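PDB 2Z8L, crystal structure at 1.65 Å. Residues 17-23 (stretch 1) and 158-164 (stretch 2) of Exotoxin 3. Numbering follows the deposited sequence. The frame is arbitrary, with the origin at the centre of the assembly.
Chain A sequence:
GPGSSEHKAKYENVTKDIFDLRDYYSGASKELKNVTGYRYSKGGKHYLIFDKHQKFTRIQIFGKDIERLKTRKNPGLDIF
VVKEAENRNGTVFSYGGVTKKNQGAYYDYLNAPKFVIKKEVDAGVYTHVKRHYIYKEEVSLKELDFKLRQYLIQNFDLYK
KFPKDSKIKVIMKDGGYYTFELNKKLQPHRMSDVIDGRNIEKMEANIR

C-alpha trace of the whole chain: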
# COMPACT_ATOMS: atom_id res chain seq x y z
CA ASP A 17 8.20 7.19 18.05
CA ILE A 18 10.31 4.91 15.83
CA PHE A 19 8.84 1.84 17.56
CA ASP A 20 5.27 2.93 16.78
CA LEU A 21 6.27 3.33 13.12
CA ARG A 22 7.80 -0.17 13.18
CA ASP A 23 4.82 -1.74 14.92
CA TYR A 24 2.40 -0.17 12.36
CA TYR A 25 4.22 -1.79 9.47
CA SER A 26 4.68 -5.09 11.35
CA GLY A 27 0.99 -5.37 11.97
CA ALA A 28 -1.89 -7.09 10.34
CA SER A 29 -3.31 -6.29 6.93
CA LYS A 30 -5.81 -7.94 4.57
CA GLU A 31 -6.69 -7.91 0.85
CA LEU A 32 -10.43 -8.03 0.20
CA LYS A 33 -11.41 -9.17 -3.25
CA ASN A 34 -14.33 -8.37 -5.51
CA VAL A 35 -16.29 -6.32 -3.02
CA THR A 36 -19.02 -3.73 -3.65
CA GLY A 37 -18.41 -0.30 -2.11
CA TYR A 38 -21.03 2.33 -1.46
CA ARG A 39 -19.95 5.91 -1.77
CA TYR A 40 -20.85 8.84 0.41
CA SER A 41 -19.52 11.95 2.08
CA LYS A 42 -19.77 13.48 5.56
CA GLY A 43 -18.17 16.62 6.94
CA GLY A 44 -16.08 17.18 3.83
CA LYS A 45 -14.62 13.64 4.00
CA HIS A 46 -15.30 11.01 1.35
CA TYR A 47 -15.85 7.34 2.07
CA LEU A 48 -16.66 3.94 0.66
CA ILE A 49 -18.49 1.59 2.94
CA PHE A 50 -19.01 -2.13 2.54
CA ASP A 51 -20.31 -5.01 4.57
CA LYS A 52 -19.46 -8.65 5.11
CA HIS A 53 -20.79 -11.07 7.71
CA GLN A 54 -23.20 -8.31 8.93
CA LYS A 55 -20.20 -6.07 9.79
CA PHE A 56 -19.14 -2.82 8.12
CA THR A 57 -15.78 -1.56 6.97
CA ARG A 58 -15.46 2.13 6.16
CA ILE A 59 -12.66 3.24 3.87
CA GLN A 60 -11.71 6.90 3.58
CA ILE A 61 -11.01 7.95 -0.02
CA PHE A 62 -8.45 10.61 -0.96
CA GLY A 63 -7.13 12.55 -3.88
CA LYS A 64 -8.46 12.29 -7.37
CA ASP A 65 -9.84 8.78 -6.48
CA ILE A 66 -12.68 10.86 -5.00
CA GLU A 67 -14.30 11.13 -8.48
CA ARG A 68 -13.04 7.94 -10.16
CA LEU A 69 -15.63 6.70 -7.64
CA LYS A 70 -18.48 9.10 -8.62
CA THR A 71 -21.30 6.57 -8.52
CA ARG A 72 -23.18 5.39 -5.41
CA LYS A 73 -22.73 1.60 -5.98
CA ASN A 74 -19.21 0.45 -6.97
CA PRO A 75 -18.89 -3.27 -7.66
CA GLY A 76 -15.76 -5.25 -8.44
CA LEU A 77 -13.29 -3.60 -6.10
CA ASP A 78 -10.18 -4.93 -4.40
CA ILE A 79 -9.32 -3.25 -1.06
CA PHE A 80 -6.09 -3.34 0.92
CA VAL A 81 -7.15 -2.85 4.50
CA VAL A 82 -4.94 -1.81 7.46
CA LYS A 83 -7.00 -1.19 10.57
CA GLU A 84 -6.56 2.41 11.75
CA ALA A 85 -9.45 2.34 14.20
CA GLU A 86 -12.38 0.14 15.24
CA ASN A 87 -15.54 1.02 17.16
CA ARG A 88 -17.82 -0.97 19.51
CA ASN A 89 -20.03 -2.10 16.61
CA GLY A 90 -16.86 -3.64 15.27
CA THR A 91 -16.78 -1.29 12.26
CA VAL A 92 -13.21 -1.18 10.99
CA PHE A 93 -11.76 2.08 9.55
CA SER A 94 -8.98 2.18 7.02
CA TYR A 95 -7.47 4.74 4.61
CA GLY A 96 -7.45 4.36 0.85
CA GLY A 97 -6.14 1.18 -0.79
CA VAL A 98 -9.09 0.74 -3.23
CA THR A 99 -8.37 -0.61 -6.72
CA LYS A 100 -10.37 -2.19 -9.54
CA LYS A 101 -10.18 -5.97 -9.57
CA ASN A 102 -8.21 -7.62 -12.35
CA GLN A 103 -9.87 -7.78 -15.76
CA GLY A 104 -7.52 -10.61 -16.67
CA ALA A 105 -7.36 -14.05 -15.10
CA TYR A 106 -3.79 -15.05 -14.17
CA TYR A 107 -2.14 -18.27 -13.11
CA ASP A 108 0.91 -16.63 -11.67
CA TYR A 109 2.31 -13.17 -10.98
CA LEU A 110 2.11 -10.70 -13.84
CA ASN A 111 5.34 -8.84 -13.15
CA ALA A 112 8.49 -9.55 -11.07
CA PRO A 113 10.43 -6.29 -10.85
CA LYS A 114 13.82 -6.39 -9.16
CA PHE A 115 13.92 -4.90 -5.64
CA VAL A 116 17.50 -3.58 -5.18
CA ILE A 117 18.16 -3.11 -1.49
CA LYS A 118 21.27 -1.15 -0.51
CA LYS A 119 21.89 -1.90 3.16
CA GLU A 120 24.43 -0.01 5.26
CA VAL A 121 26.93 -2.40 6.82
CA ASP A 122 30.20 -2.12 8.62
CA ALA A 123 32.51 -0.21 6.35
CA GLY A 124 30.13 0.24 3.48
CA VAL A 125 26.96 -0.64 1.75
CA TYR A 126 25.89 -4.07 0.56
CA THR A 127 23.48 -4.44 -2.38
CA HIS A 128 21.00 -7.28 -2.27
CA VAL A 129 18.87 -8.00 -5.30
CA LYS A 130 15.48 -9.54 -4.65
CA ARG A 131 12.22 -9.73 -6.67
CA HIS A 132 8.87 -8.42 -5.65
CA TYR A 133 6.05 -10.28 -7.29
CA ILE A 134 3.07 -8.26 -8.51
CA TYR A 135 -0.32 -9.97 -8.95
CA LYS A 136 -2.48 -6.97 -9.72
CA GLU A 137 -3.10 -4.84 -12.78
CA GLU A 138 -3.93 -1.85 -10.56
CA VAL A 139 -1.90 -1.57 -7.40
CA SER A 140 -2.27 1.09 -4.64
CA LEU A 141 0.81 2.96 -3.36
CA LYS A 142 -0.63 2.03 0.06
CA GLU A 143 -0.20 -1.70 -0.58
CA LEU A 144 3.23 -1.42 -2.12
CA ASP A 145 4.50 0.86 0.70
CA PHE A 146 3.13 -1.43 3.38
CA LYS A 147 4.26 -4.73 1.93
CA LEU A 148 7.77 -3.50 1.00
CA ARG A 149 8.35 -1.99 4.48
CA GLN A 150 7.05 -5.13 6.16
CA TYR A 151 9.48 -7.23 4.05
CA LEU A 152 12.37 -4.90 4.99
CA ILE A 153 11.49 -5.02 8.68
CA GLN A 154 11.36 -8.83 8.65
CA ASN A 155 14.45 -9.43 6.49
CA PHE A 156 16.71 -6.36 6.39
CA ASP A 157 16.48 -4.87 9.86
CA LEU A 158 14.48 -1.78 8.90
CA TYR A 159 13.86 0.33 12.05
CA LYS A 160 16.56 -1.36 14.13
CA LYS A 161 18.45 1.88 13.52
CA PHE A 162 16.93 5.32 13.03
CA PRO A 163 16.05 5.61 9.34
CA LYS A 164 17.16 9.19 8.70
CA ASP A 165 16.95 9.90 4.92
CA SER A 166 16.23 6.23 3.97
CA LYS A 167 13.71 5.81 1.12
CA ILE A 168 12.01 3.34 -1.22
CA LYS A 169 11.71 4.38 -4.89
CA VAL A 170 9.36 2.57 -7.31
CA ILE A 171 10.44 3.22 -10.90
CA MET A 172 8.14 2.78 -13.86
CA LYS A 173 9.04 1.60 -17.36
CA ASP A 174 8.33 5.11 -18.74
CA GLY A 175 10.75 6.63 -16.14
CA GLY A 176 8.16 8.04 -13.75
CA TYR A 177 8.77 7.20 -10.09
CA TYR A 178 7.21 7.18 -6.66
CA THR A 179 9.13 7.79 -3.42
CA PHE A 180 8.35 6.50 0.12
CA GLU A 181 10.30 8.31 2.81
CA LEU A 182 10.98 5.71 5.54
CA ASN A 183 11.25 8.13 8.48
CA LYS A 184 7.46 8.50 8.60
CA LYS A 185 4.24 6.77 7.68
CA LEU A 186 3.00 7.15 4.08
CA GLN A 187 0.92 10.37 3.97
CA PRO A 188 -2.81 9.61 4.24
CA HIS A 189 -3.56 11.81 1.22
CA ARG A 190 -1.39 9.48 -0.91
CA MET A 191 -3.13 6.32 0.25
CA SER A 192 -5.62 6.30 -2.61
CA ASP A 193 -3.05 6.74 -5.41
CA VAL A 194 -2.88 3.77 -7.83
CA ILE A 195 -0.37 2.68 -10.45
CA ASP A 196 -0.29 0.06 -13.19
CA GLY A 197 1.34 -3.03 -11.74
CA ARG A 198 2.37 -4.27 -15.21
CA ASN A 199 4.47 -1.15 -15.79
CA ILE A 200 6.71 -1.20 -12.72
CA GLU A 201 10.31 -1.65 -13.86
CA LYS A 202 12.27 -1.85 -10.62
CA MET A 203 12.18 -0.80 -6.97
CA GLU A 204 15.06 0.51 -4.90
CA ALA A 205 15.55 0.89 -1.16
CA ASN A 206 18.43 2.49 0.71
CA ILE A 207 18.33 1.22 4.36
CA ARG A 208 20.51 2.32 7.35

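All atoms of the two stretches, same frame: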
# COMPACT_ATOMS: atom_id res chain seq x y z
N ASP A 17 6.99 7.92 17.58
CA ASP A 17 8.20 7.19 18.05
C ASP A 17 8.54 6.17 16.99
O ASP A 17 7.65 5.60 16.39
CB ASP A 17 7.87 6.49 19.38
CG ASP A 17 9.08 5.98 20.12
OD1 ASP A 17 9.95 5.34 19.51
OD2 ASP A 17 9.17 6.18 21.38
N ILE A 18 9.84 5.93 16.78
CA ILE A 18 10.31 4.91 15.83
C ILE A 18 9.68 3.53 16.06
O ILE A 18 9.40 2.81 15.13
CB ILE A 18 11.81 4.78 15.84
CG1 ILE A 18 12.29 3.79 14.79
CG2 ILE A 18 12.34 4.28 17.22
CD1 ILE A 18 13.72 3.95 14.49
N PHE A 19 9.44 3.15 17.31
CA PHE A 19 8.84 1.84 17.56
C PHE A 19 7.38 1.75 17.18
O PHE A 19 6.90 0.69 16.78
CB PHE A 19 9.07 1.42 19.00
CG PHE A 19 10.49 1.26 19.34
CD1 PHE A 19 11.21 0.20 18.84
CD2 PHE A 19 11.15 2.19 20.15
CE1 PHE A 19 12.54 0.02 19.18
CE2 PHE A 19 12.47 2.03 20.47
CZ PHE A 19 13.18 0.95 19.94
N ASP A 20 6.66 2.88 17.26
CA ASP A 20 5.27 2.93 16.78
C ASP A 20 5.22 2.82 15.24
O ASP A 20 4.31 2.20 14.69
CB ASP A 20 4.56 4.22 17.20
CG ASP A 20 4.51 4.40 18.69
OD1 ASP A 20 4.29 3.40 19.41
OD2 ASP A 20 4.68 5.56 19.15
N LEU A 21 6.18 3.42 14.57
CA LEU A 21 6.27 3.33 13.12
C LEU A 21 6.55 1.86 12.74
O LEU A 21 5.92 1.30 11.85
CB LEU A 21 7.38 4.26 12.65
CG LEU A 21 7.64 4.46 11.19
CD1 LEU A 21 6.35 4.84 10.51
CD2 LEU A 21 8.72 5.55 11.07
N ARG A 22 7.50 1.23 13.43
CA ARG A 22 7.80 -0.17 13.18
C ARG A 22 6.59 -1.08 13.45
O ARG A 22 6.29 -2.00 12.68
CB ARG A 22 9.00 -0.62 14.03
CG ARG A 22 9.47 -2.06 13.74
CD ARG A 22 10.13 -2.72 14.87
NE ARG A 22 10.16 -4.17 14.66
CZ ARG A 22 9.16 -5.02 14.94
NH1 ARG A 22 8.00 -4.62 15.47
NH2 ARG A 22 9.33 -6.32 14.69
N ASP A 23 5.88 -0.84 14.53
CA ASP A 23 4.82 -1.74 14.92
C ASP A 23 3.65 -1.61 13.94
O ASP A 23 2.96 -2.60 13.65
CB ASP A 23 4.40 -1.52 16.38
CG ASP A 23 5.49 -1.96 17.39
OD1 ASP A 23 6.53 -2.57 16.98
OD2 ASP A 23 5.34 -1.65 18.61
N LEU A 158 15.07 -3.12 8.87
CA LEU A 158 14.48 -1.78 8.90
C LEU A 158 13.92 -1.44 10.29
O LEU A 158 13.20 -2.24 10.91
CB LEU A 158 13.39 -1.64 7.84
CG LEU A 158 12.80 -0.24 7.69
CD1 LEU A 158 13.74 0.86 7.23
CD2 LEU A 158 11.65 -0.32 6.74
N TYR A 159 14.26 -0.25 10.76
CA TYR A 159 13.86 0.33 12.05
C TYR A 159 14.59 -0.27 13.24
O TYR A 159 14.20 -0.02 14.37
CB TYR A 159 12.35 0.37 12.26
CG TYR A 159 11.61 1.10 11.16
CD1 TYR A 159 12.04 2.36 10.71
CD2 TYR A 159 10.50 0.54 10.56
CE1 TYR A 159 11.34 3.02 9.64
CE2 TYR A 159 9.80 1.18 9.53
CZ TYR A 159 10.22 2.44 9.10
OH TYR A 159 9.61 3.15 8.09
N LYS A 160 15.68 -0.99 13.01
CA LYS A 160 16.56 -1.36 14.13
C LYS A 160 17.56 -0.21 14.42
O LYS A 160 18.18 -0.11 15.52
CB LYS A 160 17.26 -2.66 13.83
CG LYS A 160 16.32 -3.86 13.87
CD LYS A 160 17.06 -5.17 14.08
CE LYS A 160 16.22 -6.40 13.72
NZ LYS A 160 17.11 -7.61 13.60
N LYS A 161 17.74 0.64 13.42
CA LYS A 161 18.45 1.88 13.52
C LYS A 161 17.48 2.96 13.07
O LYS A 161 16.54 2.67 12.34
CB LYS A 161 19.67 1.87 12.60
CG LYS A 161 20.77 0.92 13.06
CD LYS A 161 22.06 1.15 12.28
CE LYS A 161 23.18 0.17 12.71
NZ LYS A 161 23.47 0.19 14.14
N PHE A 162 17.74 4.20 13.49
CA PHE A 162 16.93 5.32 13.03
C PHE A 162 17.10 5.48 11.52
O PHE A 162 18.23 5.42 11.01
CB PHE A 162 17.29 6.60 13.76
CG PHE A 162 16.64 6.69 15.11
CD1 PHE A 162 15.41 7.30 15.24
CD2 PHE A 162 17.19 6.08 16.18
CE1 PHE A 162 14.78 7.34 16.48
CE2 PHE A 162 16.58 6.14 17.43
CZ PHE A 162 15.38 6.75 17.56
N PRO A 163 15.99 5.62 10.81
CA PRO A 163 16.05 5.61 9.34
C PRO A 163 16.61 6.83 8.63
O PRO A 163 17.00 6.72 7.46
CB PRO A 163 14.57 5.45 8.95
CG PRO A 163 13.81 6.02 10.10
CD PRO A 163 14.59 5.64 11.30
N LYS A 164 16.64 7.97 9.31
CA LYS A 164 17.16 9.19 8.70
C LYS A 164 16.54 9.41 7.32
O LYS A 164 15.32 9.39 7.21
CB LYS A 164 18.69 9.17 8.71
CG LYS A 164 19.23 9.15 10.12
CD LYS A 164 20.73 9.09 10.16
CE LYS A 164 21.22 9.29 11.58
NZ LYS A 164 22.63 8.79 11.78

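The first turns of a helix, residues 18-23, lie against an irregular segment, residues 158-164, that is remote in sequence. No hydrogen bond or salt bridge joins the two; the 365 Å² buried between them is held by apolar packing. The backbones come closest at Arg22 and Tyr159, whose CA atoms are 6.2 Å apart.

The helix supplies its own polar bonds. Arg22 N donates to Ile18 O (3.0 Å) and Asp23 N to Phe19 O (2.9 Å), while Leu21 N reaches Asp17 O (3.2 Å). Asp17, with chi1 t, directs its carboxylate onward over the start of the helix, where Asp17 OD1 accepts from Phe19 N at 3.1 Å, nearly linearly (169°). Aspartate suits this position because its short side chain can satisfy an amide that has no helical carbonyl before it.

Ile18 is the centre of the contact. Its CA-to-CB bond points toward the other stretch, and with chi1 and chi2 both t the side chain is extended, carrying Ile18 CD1 in among Phe162, Pro163 and the Lys161 carbonyl. There Ile18 CD1 lies 3.7 Å from Pro163 CD and 3.8 Å from Phe162 CD1. Ile18 CD1 also sits over one face of the Phe162 ring, 4.0 Å from the centroid and 18° off the normal, a CH-pi contact in which a weakly polarised methyl meets the pi cloud. Phe162 starts sideways, but chi1 of -81° and chi2 of -92° bring its ring nearer and present that face. The rigid ring of Pro163 adds an apolar surface that needs no hydrogen-bonding partner.

Tyr159 fills the neighbouring space. Its phi of 74° is unusual for a residue with a side chain, and its CA-to-CB bond points toward the helix. With chi1 m, the ring extends along Ile18, Leu21 and Arg22, all of which approach it obliquely. Ile18 CG1 is 4.3 Å from Tyr159 CB, and Leu21, in the common t, p rotamer, brings Leu21 CG to 3.9 Å from Tyr159 CZ. The aromatic ring is thus packed among aliphatic groups, while its OH is hydrogen-bonded elsewhere in the structure, so a polar group can be tolerated in a buried residue.

Arg22 shows how a charged residue can serve at such a boundary. Arg22 CA is 3.8 Å from Tyr159 CD2 and Arg22 CB 3.9 Å from Tyr159 CB, so the aliphatic base of the residue does the packing. Chi1 to chi3 are all t, and chi4 of -83° turns the guanidinium so that Arg22 NH1 forms a salt bridge with Asp23 OD1 at 2.9 Å.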